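Side-chain contacts in NADP-dependent glyceraldehyde-3-phosphate dehydrogenase (Bacillus halodurans, PDB 3PRL), which probably oxidises glyceraldehyde 3-phosphate with NADP+, without phosphorylating it, as a member of the aldehyde dehydrogenase family: residues D[278-283]-D[417-422]; D[371-376]-D[380-385]; D[267-272]-D[423-428]. One frame throughout, in Å; residues are numbered along the deposited sequence.

Contact 1: residues D[278-283]-D[417-422]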
ATOM      1  N   ALA D 278      14.826 -24.657 -25.926  1.00 35.65           N
ATOM      2  CA  ALA D 278      16.221 -25.111 -26.009  1.00 35.46           C
ATOM      3  C   ALA D 278      17.203 -23.971 -25.711  1.00 34.63           C
ATOM      4  O   ALA D 278      18.204 -24.157 -25.010  1.00 34.08           O
ATOM      5  CB  ALA D 278      16.514 -25.741 -27.379  1.00 36.25           C
ATOM      6  N   SER D 279      16.902 -22.794 -26.251  1.00 34.53           N
ATOM      7  CA  SER D 279      17.739 -21.625 -26.053  1.00 34.08           C
ATOM      8  C   SER D 279      17.685 -21.097 -24.611  1.00 32.50           C
ATOM      9  O   SER D 279      18.723 -20.819 -24.026  1.00 32.06           O
ATOM     10  CB  SER D 279      17.382 -20.534 -27.058  1.00 34.62           C
ATOM     11  OG  SER D 279      18.326 -19.487 -26.982  1.00 39.46           O
ATOM     12  N   GLN D 280      16.490 -20.988 -24.038  1.00 32.10           N
ATOM     13  CA  GLN D 280      16.355 -20.574 -22.626  1.00 31.30           C
ATOM     14  C   GLN D 280      17.069 -21.574 -21.707  1.00 31.52           C
ATOM     15  O   GLN D 280      17.825 -21.181 -20.810  1.00 31.81           O
ATOM     16  CB  GLN D 280      14.876 -20.413 -22.222  1.00 30.99           C
ATOM     17  CG  GLN D 280      14.146 -19.169 -22.810  1.00 29.76           C
ATOM     18  CD  GLN D 280      14.688 -17.827 -22.283  1.00 30.42           C
ATOM     19  OE1 GLN D 280      14.416 -17.428 -21.156  1.00 28.71           O
ATOM     20  NE2 GLN D 280      15.446 -17.125 -23.116  1.00 29.58           N
ATOM     21  N   ILE D 281      16.841 -22.863 -21.949  1.00 31.66           N
ATOM     22  CA  ILE D 281      17.478 -23.936 -21.170  1.00 31.68           C
ATOM     23  C   ILE D 281      19.004 -23.823 -21.133  1.00 31.95           C
ATOM     24  O   ILE D 281      19.584 -23.765 -20.048  1.00 31.58           O
ATOM     25  CB  ILE D 281      17.002 -25.356 -21.612  1.00 32.07           C
ATOM     26  CG1 ILE D 281      15.555 -25.583 -21.173  1.00 30.20           C
ATOM     27  CG2 ILE D 281      17.854 -26.452 -21.004  1.00 30.50           C
ATOM     28  CD1 ILE D 281      15.229 -24.983 -19.837  1.00 31.19           C
ATOM     29  N   VAL D 282      19.642 -23.767 -22.301  1.00 32.53           N
ATOM     30  CA  VAL D 282      21.102 -23.680 -22.374  1.00 32.72           C
ATOM     31  C   VAL D 282      21.666 -22.378 -21.784  1.00 32.01           C
ATOM     32  O   VAL D 282      22.593 -22.420 -20.974  1.00 31.74           O
ATOM     33  CB  VAL D 282      21.621 -23.921 -23.807  1.00 33.89           C
ATOM     34  CG1 VAL D 282      23.114 -23.605 -23.900  1.00 33.99           C
ATOM     35  CG2 VAL D 282      21.344 -25.354 -24.225  1.00 34.44           C
ATOM     36  N   SER D 283      21.115 -21.236 -22.190  1.00 31.74           N
ATOM     37  CA  SER D 283      21.506 -19.937 -21.616  1.00 31.66           C
ATOM     38  C   SER D 283      21.534 -19.927 -20.074  1.00 30.63           C
ATOM     39  O   SER D 283      22.476 -19.416 -19.463  1.00 29.95           O
ATOM     40  CB  SER D 283      20.589 -18.823 -22.127  1.00 32.19           C
ATOM     41  OG  SER D 283      20.802 -17.610 -21.418  1.00 36.62           O
ATOM     42  N   SER D 417      10.985 -23.499 -14.327  1.00 25.94           N
ATOM     43  CA  SER D 417      10.425 -23.095 -15.618  1.00 26.67           C
ATOM     44  C   SER D 417       9.368 -24.094 -16.130  1.00 28.46           C
ATOM     45  O   SER D 417       9.567 -25.306 -16.011  1.00 29.33           O
ATOM     46  CB  SER D 417      11.541 -22.990 -16.660  1.00 26.59           C
ATOM     47  OG  SER D 417      12.598 -22.147 -16.244  1.00 22.99           O
ATOM     48  N   ILE D 418       8.255 -23.585 -16.680  1.00 28.82           N
ATOM     49  CA  ILE D 418       7.312 -24.404 -17.456  1.00 30.21           C
ATOM     50  C   ILE D 418       7.294 -23.912 -18.907  1.00 31.02           C
ATOM     51  O   ILE D 418       7.198 -22.703 -19.163  1.00 30.57           O
ATOM     52  CB  ILE D 418       5.838 -24.381 -16.900  1.00 30.59           C
ATOM     53  CG1 ILE D 418       5.783 -24.304 -15.367  1.00 28.55           C
ATOM     54  CG2 ILE D 418       5.011 -25.575 -17.448  1.00 29.93           C
ATOM     55  CD1 ILE D 418       6.398 -25.487 -14.643  1.00 30.26           C
ATOM     56  N   PHE D 419       7.388 -24.850 -19.849  1.00 32.25           N
ATOM     57  CA  PHE D 419       7.383 -24.543 -21.275  1.00 33.62           C
ATOM     58  C   PHE D 419       6.185 -25.172 -22.013  1.00 35.43           C
ATOM     59  O   PHE D 419       5.991 -26.397 -22.001  1.00 35.88           O
ATOM     60  CB  PHE D 419       8.708 -24.965 -21.899  1.00 34.26           C
ATOM     61  CG  PHE D 419       9.889 -24.145 -21.438  1.00 32.38           C
ATOM     62  CD1 PHE D 419      10.226 -22.961 -22.090  1.00 33.55           C
ATOM     63  CD2 PHE D 419      10.673 -24.566 -20.361  1.00 33.33           C
ATOM     64  CE1 PHE D 419      11.329 -22.199 -21.678  1.00 31.79           C
ATOM     65  CE2 PHE D 419      11.772 -23.813 -19.930  1.00 31.55           C
ATOM     66  CZ  PHE D 419      12.096 -22.621 -20.593  1.00 32.71           C
ATOM     67  N   THR D 420       5.380 -24.308 -22.631  1.00 35.94           N
ATOM     68  CA  THR D 420       4.041 -24.651 -23.127  1.00 37.22           C
ATOM     69  C   THR D 420       3.504 -23.467 -23.917  1.00 37.39           C
ATOM     70  O   THR D 420       3.896 -22.327 -23.672  1.00 36.90           O
ATOM     71  CB  THR D 420       3.036 -24.829 -21.963  1.00 37.15           C
ATOM     72  OG1 THR D 420       3.724 -25.177 -20.757  1.00 40.19           O
ATOM     73  CG2 THR D 420       1.998 -25.883 -22.284  1.00 41.42           C
ATOM     74  N   LYS D 421       2.600 -23.726 -24.849  1.00 38.26           N
ATOM     75  CA  LYS D 421       1.831 -22.649 -25.461  1.00 38.62           C
ATOM     76  C   LYS D 421       0.539 -22.449 -24.678  1.00 37.87           C
ATOM     77  O   LYS D 421      -0.131 -21.430 -24.826  1.00 37.64           O
ATOM     78  CB  LYS D 421       1.511 -22.940 -26.930  1.00 40.18           C
ATOM     79  CG  LYS D 421       2.705 -23.373 -27.775  1.00 43.43           C
ATOM     80  CD  LYS D 421       3.637 -22.236 -28.141  1.00 40.42           C
ATOM     81  CE  LYS D 421       4.316 -22.543 -29.473  1.00 43.94           C
ATOM     82  NZ  LYS D 421       4.791 -21.310 -30.144  1.00 41.24           N
ATOM     83  N   ASP D 422       0.205 -23.435 -23.846  1.00 37.75           N
ATOM     84  CA  ASP D 422      -1.011 -23.408 -23.042  1.00 37.66           C
ATOM     85  C   ASP D 422      -0.777 -22.667 -21.720  1.00 36.50           C
ATOM     86  O   ASP D 422      -0.524 -23.297 -20.683  1.00 36.18           O
ATOM     87  CB  ASP D 422      -1.499 -24.835 -22.781  1.00 38.28           C
ATOM     88  CG  ASP D 422      -2.909 -24.880 -22.227  1.00 38.67           C
ATOM     89  OD1 ASP D 422      -3.354 -23.891 -21.599  1.00 37.72           O
ATOM     90  OD2 ASP D 422      -3.573 -25.916 -22.418  1.00 39.10           O
TER
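Gln280 meets Phe419 through the root of its side chain: Gln280 CB lies 3.9 Å from Phe419 CZ and 4.0 Å from Phe419 CE1. Beyond CB the glutamine is bent at chi2 (-66°), which turns its amide away from the ring; Gln280 OE1 accepts from the backbone N of Lys443. One residue later, Ile281 brings the end of its longer branch to the same ring, with Ile281 CD1 3.7 Å from Phe419 CE2 and 4.0 Å from Phe419 CZ. The ring tip is thus held at CE1 and CZ by one helix residue and at CZ and CE2 by the next. Ile281 also packs on Ile296 and Val299, so it belongs to the layer between helix and sheet. Helix 274-286 is the helical part of a beta-alpha-beta crossover joining the parallel strands 264-268 and 296-302, and Phe419 reaches it from strand 415-419, the other parallel neighbour of 264-268. Every atom that meets across this contact is carbon, and the two segments form no direct polar bond. Helix and strand are therefore held here by apolar packing, whose fit depends on the shape of the phenylalanine ring and the isoleucine end.

Contact 2: residues D[371-376]-D[380-385]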
ATOM      1  N   THR D 371      28.710 -30.487 -20.239  1.00 40.21           N
ATOM      2  CA  THR D 371      28.393 -31.893 -20.288  1.00 40.89           C
ATOM      3  C   THR D 371      26.885 -32.089 -20.373  1.00 40.67           C
ATOM      4  O   THR D 371      26.134 -31.606 -19.515  1.00 40.25           O
ATOM      5  CB  THR D 371      29.025 -32.659 -19.090  1.00 41.12           C
ATOM      6  OG1 THR D 371      30.429 -32.369 -19.022  1.00 40.11           O
ATOM      7  CG2 THR D 371      28.854 -34.149 -19.265  1.00 40.74           C
ATOM      8  N   LEU D 372      26.456 -32.779 -21.432  1.00 41.02           N
ATOM      9  CA  LEU D 372      25.049 -33.115 -21.628  1.00 40.69           C
ATOM     10  C   LEU D 372      24.810 -34.610 -21.469  1.00 41.31           C
ATOM     11  O   LEU D 372      25.441 -35.435 -22.150  1.00 41.76           O
ATOM     12  CB  LEU D 372      24.545 -32.633 -22.992  1.00 40.82           C
ATOM     13  CG  LEU D 372      23.023 -32.524 -23.159  1.00 39.01           C
ATOM     14  CD1 LEU D 372      22.429 -31.482 -22.210  1.00 39.71           C
ATOM     15  CD2 LEU D 372      22.677 -32.186 -24.590  1.00 41.12           C
ATOM     16  N   LEU D 373      23.889 -34.945 -20.566  1.00 41.14           N
ATOM     17  CA  LEU D 373      23.500 -36.327 -20.319  1.00 41.86           C
ATOM     18  C   LEU D 373      22.029 -36.521 -20.626  1.00 42.13           C
ATOM     19  O   LEU D 373      21.208 -35.650 -20.335  1.00 42.23           O
ATOM     20  CB  LEU D 373      23.778 -36.711 -18.866  1.00 41.81           C
ATOM     21  CG  LEU D 373      25.167 -36.424 -18.288  1.00 41.97           C
ATOM     22  CD1 LEU D 373      25.103 -36.390 -16.772  1.00 41.03           C
ATOM     23  CD2 LEU D 373      26.204 -37.452 -18.777  1.00 42.47           C
ATOM     24  N   ASP D 374      21.698 -37.667 -21.207  1.00 43.08           N
ATOM     25  CA  ASP D 374      20.314 -37.993 -21.545  1.00 43.59           C
ATOM     26  C   ASP D 374      19.881 -39.237 -20.783  1.00 43.72           C
ATOM     27  O   ASP D 374      20.709 -39.906 -20.164  1.00 43.79           O
ATOM     28  CB  ASP D 374      20.142 -38.170 -23.065  1.00 44.84           C
ATOM     29  CG  ASP D 374      18.691 -37.983 -23.536  1.00 45.76           C
ATOM     30  OD1 ASP D 374      17.777 -37.826 -22.692  1.00 44.49           O
ATOM     31  OD2 ASP D 374      18.467 -37.999 -24.767  1.00 45.56           O
ATOM     32  N   ASP D 375      18.576 -39.515 -20.814  1.00 44.00           N
ATOM     33  CA  ASP D 375      17.968 -40.699 -20.200  1.00 44.44           C
ATOM     34  C   ASP D 375      18.285 -40.821 -18.711  1.00 44.07           C
ATOM     35  O   ASP D 375      18.395 -41.929 -18.164  1.00 44.62           O
ATOM     36  CB  ASP D 375      18.368 -41.958 -20.975  1.00 45.67           C
ATOM     37  CG  ASP D 375      17.787 -41.982 -22.377  1.00 47.00           C
ATOM     38  OD1 ASP D 375      16.619 -42.412 -22.525  1.00 46.76           O
ATOM     39  OD2 ASP D 375      18.495 -41.583 -23.332  1.00 46.44           O
ATOM     40  N   VAL D 376      18.419 -39.661 -18.064  1.00 42.95           N
ATOM     41  CA  VAL D 376      18.845 -39.573 -16.672  1.00 42.18           C
ATOM     42  C   VAL D 376      17.744 -40.080 -15.754  1.00 42.44           C
ATOM     43  O   VAL D 376      16.562 -39.794 -15.958  1.00 42.67           O
ATOM     44  CB  VAL D 376      19.328 -38.145 -16.306  1.00 40.98           C
ATOM     45  CG1 VAL D 376      19.541 -37.988 -14.798  1.00 40.40           C
ATOM     46  CG2 VAL D 376      20.620 -37.848 -17.043  1.00 41.06           C
ATOM     47  N   MET D 380      20.162 -41.761 -10.208  1.00 38.90           N
ATOM     48  CA  MET D 380      21.441 -41.072 -10.423  1.00 38.03           C
ATOM     49  C   MET D 380      21.524 -39.814  -9.561  1.00 36.76           C
ATOM     50  O   MET D 380      20.563 -39.031  -9.481  1.00 35.83           O
ATOM     51  CB  MET D 380      21.601 -40.685 -11.895  1.00 37.90           C
ATOM     52  CG  MET D 380      21.253 -41.800 -12.880  1.00 37.30           C
ATOM     53  SD  MET D 380      21.220 -41.241 -14.591  1.00 38.97           S
ATOM     54  CE  MET D 380      20.955 -42.800 -15.447  1.00 38.67           C
ATOM     55  N   ARG D 381      22.686 -39.618  -8.939  1.00 36.37           N
ATOM     56  CA  ARG D 381      22.925 -38.489  -8.045  1.00 35.57           C
ATOM     57  C   ARG D 381      22.673 -37.148  -8.729  1.00 34.65           C
ATOM     58  O   ARG D 381      22.172 -36.217  -8.097  1.00 33.55           O
ATOM     59  CB  ARG D 381      24.356 -38.524  -7.501  1.00 36.27           C
ATOM     60  CG  ARG D 381      24.673 -39.705  -6.583  1.00 37.38           C
ATOM     61  CD  ARG D 381      26.147 -39.706  -6.211  1.00 37.23           C
ATOM     62  NE  ARG D 381      26.565 -38.408  -5.680  1.00 36.64           N
ATOM     63  CZ  ARG D 381      27.830 -38.031  -5.516  1.00 36.55           C
ATOM     64  NH1 ARG D 381      28.823 -38.859  -5.832  1.00 37.25           N
ATOM     65  NH2 ARG D 381      28.109 -36.824  -5.017  1.00 35.88           N
ATOM     66  N   VAL D 382      23.014 -37.075 -10.018  1.00 34.97           N
ATOM     67  CA  VAL D 382      22.982 -35.837 -10.804  1.00 34.78           C
ATOM     68  C   VAL D 382      21.556 -35.360 -11.068  1.00 35.07           C
ATOM     69  O   VAL D 382      21.349 -34.241 -11.537  1.00 35.18           O
ATOM     70  CB  VAL D 382      23.802 -35.979 -12.151  1.00 35.48           C
ATOM     71  CG1 VAL D 382      23.011 -36.765 -13.227  1.00 36.15           C
ATOM     72  CG2 VAL D 382      24.265 -34.613 -12.683  1.00 34.93           C
ATOM     73  N   ALA D 383      20.574 -36.205 -10.763  1.00 35.10           N
ATOM     74  CA  ALA D 383      19.169 -35.839 -10.913  1.00 34.71           C
ATOM     75  C   ALA D 383      18.689 -35.025  -9.713  1.00 33.77           C
ATOM     76  O   ALA D 383      17.589 -34.460  -9.727  1.00 33.30           O
ATOM     77  CB  ALA D 383      18.297 -37.100 -11.104  1.00 35.39           C
ATOM     78  N   TRP D 384      19.533 -34.955  -8.686  1.00 33.55           N
ATOM     79  CA  TRP D 384      19.128 -34.455  -7.380  1.00 32.77           C
ATOM     80  C   TRP D 384      20.136 -33.441  -6.848  1.00 32.17           C
ATOM     81  O   TRP D 384      19.755 -32.311  -6.495  1.00 31.80           O
ATOM     82  CB  TRP D 384      18.957 -35.626  -6.386  1.00 33.00           C
ATOM     83  CG  TRP D 384      17.954 -36.669  -6.822  1.00 33.50           C
ATOM     84  CD1 TRP D 384      18.207 -37.986  -7.130  1.00 34.43           C
ATOM     85  CD2 TRP D 384      16.543 -36.480  -7.010  1.00 33.44           C
ATOM     86  NE1 TRP D 384      17.042 -38.622  -7.487  1.00 34.78           N
ATOM     87  CE2 TRP D 384      16.005 -37.725  -7.423  1.00 34.20           C
ATOM     88  CE3 TRP D 384      15.678 -35.383  -6.857  1.00 32.67           C
ATOM     89  CZ2 TRP D 384      14.645 -37.899  -7.701  1.00 34.41           C
ATOM     90  CZ3 TRP D 384      14.311 -35.563  -7.121  1.00 32.89           C
ATOM     91  CH2 TRP D 384      13.813 -36.815  -7.540  1.00 33.63           C
ATOM     92  N   GLU D 385      21.409 -33.843  -6.807  1.00 31.72           N
ATOM     93  CA  GLU D 385      22.476 -33.031  -6.219  1.00 30.94           C
ATOM     94  C   GLU D 385      22.934 -31.874  -7.118  1.00 30.70           C
ATOM     95  O   GLU D 385      23.417 -32.084  -8.239  1.00 30.14           O
ATOM     96  CB  GLU D 385      23.695 -33.891  -5.848  1.00 31.50           C
ATOM     97  CG  GLU D 385      23.392 -35.125  -4.982  1.00 31.72           C
ATOM     98  CD  GLU D 385      24.653 -35.877  -4.542  1.00 32.61           C
ATOM     99  OE1 GLU D 385      25.772 -35.313  -4.606  1.00 32.11           O
ATOM    100  OE2 GLU D 385      24.512 -37.044  -4.116  1.00 32.87           O
TER
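Val376 CG1 is met by three side chains of 380-385, each with a different group. Met380 lays its thioether across the valine: its SD is 3.6 Å from Val376 CA and 3.7 Å from Val376 CG1. Because the methionine chain runs extended beyond CG (chi2 172°), SD and CE are carried back over Asp375 and Val376, just past the end of strand 367-374, and Met380 CE comes within 3.8 Å of Asp375 O. Replacing Met380 by an alanine removes this thioether arm and would probably leave a gap over the Val376 backbone, with the valine freer to shift. The other two neighbours touch by methyls, Val376 CG1 standing 4.0 Å from Ala383 CB and 4.0 Å from Val382 CG1.

All this lies in the connection from strand 367-374 to its parallel neighbour 391-397 in the sheet of the catalytic domain. The link turns back on itself through the short 3-10 segment 381-383, where Ala383 N bonds to Met380 O, and that turn packs against the strand end. Lys263 NZ donates to both Val382 O and Glu385 O from outside it.

Val382 CG1 sits between its own backbone N and carbonyl carbon (chi1 78°), where it touches Leu373 as well as Val376; Leu373 CD1 is 4.1 Å from Val382 CG1, the two side chains crossing at a slant. From the start of the 3-10 turn, Arg381 holds Glu385, two residues past the turn's end, side-on in a salt bridge. Its NH2 reaches Glu385 OE1 at 2.8 Å within the guanidinium plane, while NE meets OE2 from above the carboxylate plane.

Contact 3: residues D[267-272]-D[423-428]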
ATOM      1  N   ILE D 267      10.519 -27.702 -17.214  1.00 31.51           N
ATOM      2  CA  ILE D 267       9.450 -28.599 -17.639  1.00 32.51           C
ATOM      3  C   ILE D 267       9.059 -28.236 -19.064  1.00 33.60           C
ATOM      4  O   ILE D 267       8.726 -27.079 -19.339  1.00 33.95           O
ATOM      5  CB  ILE D 267       8.249 -28.527 -16.677  1.00 31.96           C
ATOM      6  CG1 ILE D 267       8.732 -28.828 -15.242  1.00 30.06           C
ATOM      7  CG2 ILE D 267       7.143 -29.470 -17.134  1.00 31.24           C
ATOM      8  CD1 ILE D 267       7.653 -28.851 -14.168  1.00 31.30           C
ATOM      9  N   VAL D 268       9.138 -29.223 -19.959  1.00 34.00           N
ATOM     10  CA  VAL D 268       8.831 -29.043 -21.377  1.00 34.43           C
ATOM     11  C   VAL D 268       7.682 -29.979 -21.795  1.00 35.40           C
ATOM     12  O   VAL D 268       7.854 -31.197 -21.870  1.00 35.43           O
ATOM     13  CB  VAL D 268      10.088 -29.262 -22.257  1.00 34.68           C
ATOM     14  CG1 VAL D 268       9.928 -28.580 -23.598  1.00 33.48           C
ATOM     15  CG2 VAL D 268      11.351 -28.735 -21.558  1.00 32.47           C
ATOM     16  N   LEU D 269       6.499 -29.402 -22.015  1.00 36.07           N
ATOM     17  CA  LEU D 269       5.325 -30.159 -22.461  1.00 37.76           C
ATOM     18  C   LEU D 269       5.250 -30.254 -23.990  1.00 38.96           C
ATOM     19  O   LEU D 269       6.010 -29.592 -24.688  1.00 38.37           O
ATOM     20  CB  LEU D 269       4.029 -29.562 -21.885  1.00 37.80           C
ATOM     21  CG  LEU D 269       3.854 -29.578 -20.362  1.00 40.00           C
ATOM     22  CD1 LEU D 269       2.510 -28.966 -19.943  1.00 36.90           C
ATOM     23  CD2 LEU D 269       4.022 -30.989 -19.796  1.00 37.60           C
ATOM     24  N   ASP D 270       4.334 -31.087 -24.489  1.00 40.84           N
ATOM     25  CA  ASP D 270       4.188 -31.381 -25.931  1.00 43.03           C
ATOM     26  C   ASP D 270       4.006 -30.147 -26.836  1.00 43.74           C
ATOM     27  O   ASP D 270       4.601 -30.070 -27.921  1.00 44.64           O
ATOM     28  CB  ASP D 270       3.059 -32.415 -26.132  1.00 44.37           C
ATOM     29  CG  ASP D 270       2.413 -32.364 -27.520  1.00 46.55           C
ATOM     30  OD1 ASP D 270       3.045 -31.916 -28.503  1.00 45.53           O
ATOM     31  OD2 ASP D 270       1.246 -32.807 -27.626  1.00 45.93           O
ATOM     32  N   ASP D 271       3.188 -29.199 -26.390  1.00 43.46           N
ATOM     33  CA  ASP D 271       2.872 -28.013 -27.169  1.00 44.04           C
ATOM     34  C   ASP D 271       3.835 -26.849 -26.887  1.00 43.22           C
ATOM     35  O   ASP D 271       3.405 -25.730 -26.612  1.00 42.97           O
ATOM     36  CB  ASP D 271       1.413 -27.594 -26.914  1.00 44.50           C
ATOM     37  CG  ASP D 271       1.126 -27.328 -25.440  1.00 44.70           C
ATOM     38  OD1 ASP D 271       1.860 -27.861 -24.583  1.00 43.26           O
ATOM     39  OD2 ASP D 271       0.162 -26.591 -25.140  1.00 43.32           O
ATOM     40  N   ALA D 272       5.138 -27.109 -26.966  1.00 42.72           N
ATOM     41  CA  ALA D 272       6.130 -26.092 -26.643  1.00 41.30           C
ATOM     42  C   ALA D 272       6.936 -25.680 -27.862  1.00 41.63           C
ATOM     43  O   ALA D 272       7.235 -26.504 -28.732  1.00 42.40           O
ATOM     44  CB  ALA D 272       7.055 -26.579 -25.545  1.00 40.47           C
ATOM     45  N   THR D 423      -0.867 -21.336 -21.774  1.00 35.66           N
ATOM     46  CA  THR D 423      -0.559 -20.462 -20.635  1.00 34.57           C
ATOM     47  C   THR D 423      -1.359 -20.745 -19.358  1.00 34.44           C
ATOM     48  O   THR D 423      -0.769 -20.858 -18.286  1.00 33.14           O
ATOM     49  CB  THR D 423      -0.708 -18.971 -21.001  1.00 34.25           C
ATOM     50  OG1 THR D 423       0.306 -18.605 -21.945  1.00 36.08           O
ATOM     51  CG2 THR D 423      -0.579 -18.079 -19.753  1.00 35.03           C
ATOM     52  N   ASP D 424      -2.688 -20.849 -19.460  1.00 35.64           N
ATOM     53  CA  ASP D 424      -3.502 -21.151 -18.278  1.00 35.93           C
ATOM     54  C   ASP D 424      -2.999 -22.411 -17.571  1.00 36.16           C
ATOM     55  O   ASP D 424      -2.806 -22.400 -16.360  1.00 35.04           O
ATOM     56  CB  ASP D 424      -4.996 -21.262 -18.611  1.00 37.38           C
ATOM     57  CG  ASP D 424      -5.590 -19.945 -19.121  1.00 39.31           C
ATOM     58  OD1 ASP D 424      -5.059 -18.865 -18.770  1.00 36.72           O
ATOM     59  OD2 ASP D 424      -6.587 -19.993 -19.884  1.00 37.98           O
ATOM     60  N   ARG D 425      -2.749 -23.473 -18.342  1.00 37.83           N
ATOM     61  CA  ARG D 425      -2.262 -24.749 -17.812  1.00 38.91           C
ATOM     62  C   ARG D 425      -0.923 -24.604 -17.091  1.00 38.20           C
ATOM     63  O   ARG D 425      -0.773 -25.050 -15.954  1.00 37.57           O
ATOM     64  CB  ARG D 425      -2.165 -25.776 -18.932  1.00 41.15           C
ATOM     65  CG  ARG D 425      -2.285 -27.218 -18.480  1.00 46.22           C
ATOM     66  CD  ARG D 425      -2.409 -28.142 -19.686  1.00 42.92           C
ATOM     67  NE  ARG D 425      -1.227 -28.087 -20.549  1.00 47.38           N
ATOM     68  CZ  ARG D 425      -1.131 -28.691 -21.733  1.00 44.03           C
ATOM     69  NH1 ARG D 425      -2.154 -29.387 -22.215  1.00 49.11           N
ATOM     70  NH2 ARG D 425      -0.015 -28.585 -22.444  1.00 48.31           N
ATOM     71  N   ALA D 426       0.044 -23.966 -17.749  1.00 38.46           N
ATOM     72  CA  ALA D 426       1.297 -23.589 -17.096  1.00 38.13           C
ATOM     73  C   ALA D 426       1.071 -22.888 -15.739  1.00 37.58           C
ATOM     74  O   ALA D 426       1.764 -23.177 -14.766  1.00 37.45           O
ATOM     75  CB  ALA D 426       2.145 -22.709 -18.030  1.00 37.96           C
ATOM     76  N   ILE D 427       0.097 -21.980 -15.680  1.00 37.51           N
ATOM     77  CA  ILE D 427      -0.223 -21.258 -14.437  1.00 37.00           C
ATOM     78  C   ILE D 427      -0.776 -22.230 -13.386  1.00 36.72           C
ATOM     79  O   ILE D 427      -0.402 -22.176 -12.204  1.00 35.52           O
ATOM     80  CB  ILE D 427      -1.170 -20.053 -14.698  1.00 36.88           C
ATOM     81  CG1 ILE D 427      -0.393 -18.911 -15.373  1.00 36.57           C
ATOM     82  CG2 ILE D 427      -1.859 -19.585 -13.412  1.00 36.31           C
ATOM     83  CD1 ILE D 427      -1.256 -17.828 -15.978  1.00 36.72           C
ATOM     84  N   ASN D 428      -1.643 -23.131 -13.834  1.00 37.69           N
ATOM     85  CA  ASN D 428      -2.155 -24.189 -12.979  1.00 38.60           C
ATOM     86  C   ASN D 428      -1.044 -25.074 -12.439  1.00 37.70           C
ATOM     87  O   ASN D 428      -0.980 -25.306 -11.234  1.00 36.85           O
ATOM     88  CB  ASN D 428      -3.215 -25.024 -13.697  1.00 40.69           C
ATOM     89  CG  ASN D 428      -4.564 -24.957 -13.007  1.00 43.70           C
ATOM     90  OD1 ASN D 428      -4.824 -25.714 -12.065  1.00 40.94           O
ATOM     91  ND2 ASN D 428      -5.428 -24.047 -13.462  1.00 40.78           N
TER
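A salt bridge between Asp271 and Arg425, with Leu269 packed beside it, joins the loop that follows strand 264-268 to the first turn of helix 423-431. Asp271 OD1 is 2.9 Å from Arg425 NH2, whereas Asp271 OD2 is 3.4 Å from the same nitrogen, so one guanidinium nitrogen serves the carboxylate and the pair is not a two-nitrogen grip. OD1 lies at the guanidinium edge, near its plane, yet the carboxylate and guanidinium planes are 63° apart. The two side chains reach for each other from opposite directions. Arg425 leaves the helix with CG anti to its own N (chi1 -154°) and bends at chi3 (62°), which brings the guanidinium up to the loop. Asp271 is the centre of an inverse gamma turn, closed by a weak bond from Ala272 N to Asp270 O.

Leu269 adds the apolar part: Leu269 CD1 lies 3.6 Å from Arg425 NH2 and 3.9 Å from Arg425 NE. The NE is buried by the contact and has no hydrogen-bonding partner in the model; Asp422 OD2 offers it just a long, weak ion pair. Asp271 is partly exposed and Arg425 exposed, and the attraction between them is probably moderated by solvent.

The start of the helix also faces a neighbouring copy of the protein, Thr423 OG1 being hydrogen-bonded to Asp424 OD1 of the second subunit. Behind the salt bridge, strands 264-268 and 415-419 run parallel as sheet neighbours, and helix 423-431 crosses from 415-419 to the parallel strand 437-440, with Ala426 on Ile418.

Overall arrangement
The three contacts share one mixed sheet of the catalytic domain. Contacts 1 and 3 are close relatives, their centres about 10 Å apart: strands 264-268 and 415-419 are parallel neighbours, with probable hydrogen bonds from Phe419 N to Ile267 O (2.6 Å) and from Ile267 N to Ser417 O (2.8 Å). Each strand leads on into the helix of the other's contact, 264-268 into 274-286 and 415-419 into 423-431. Contact 2 sits farther along the sheet, its centre about 18 Å from that of contact 1 and about 23 Å from that of contact 3, touching neither. All three lie away from the NADP-binding residues and the predicted active-site Glu259.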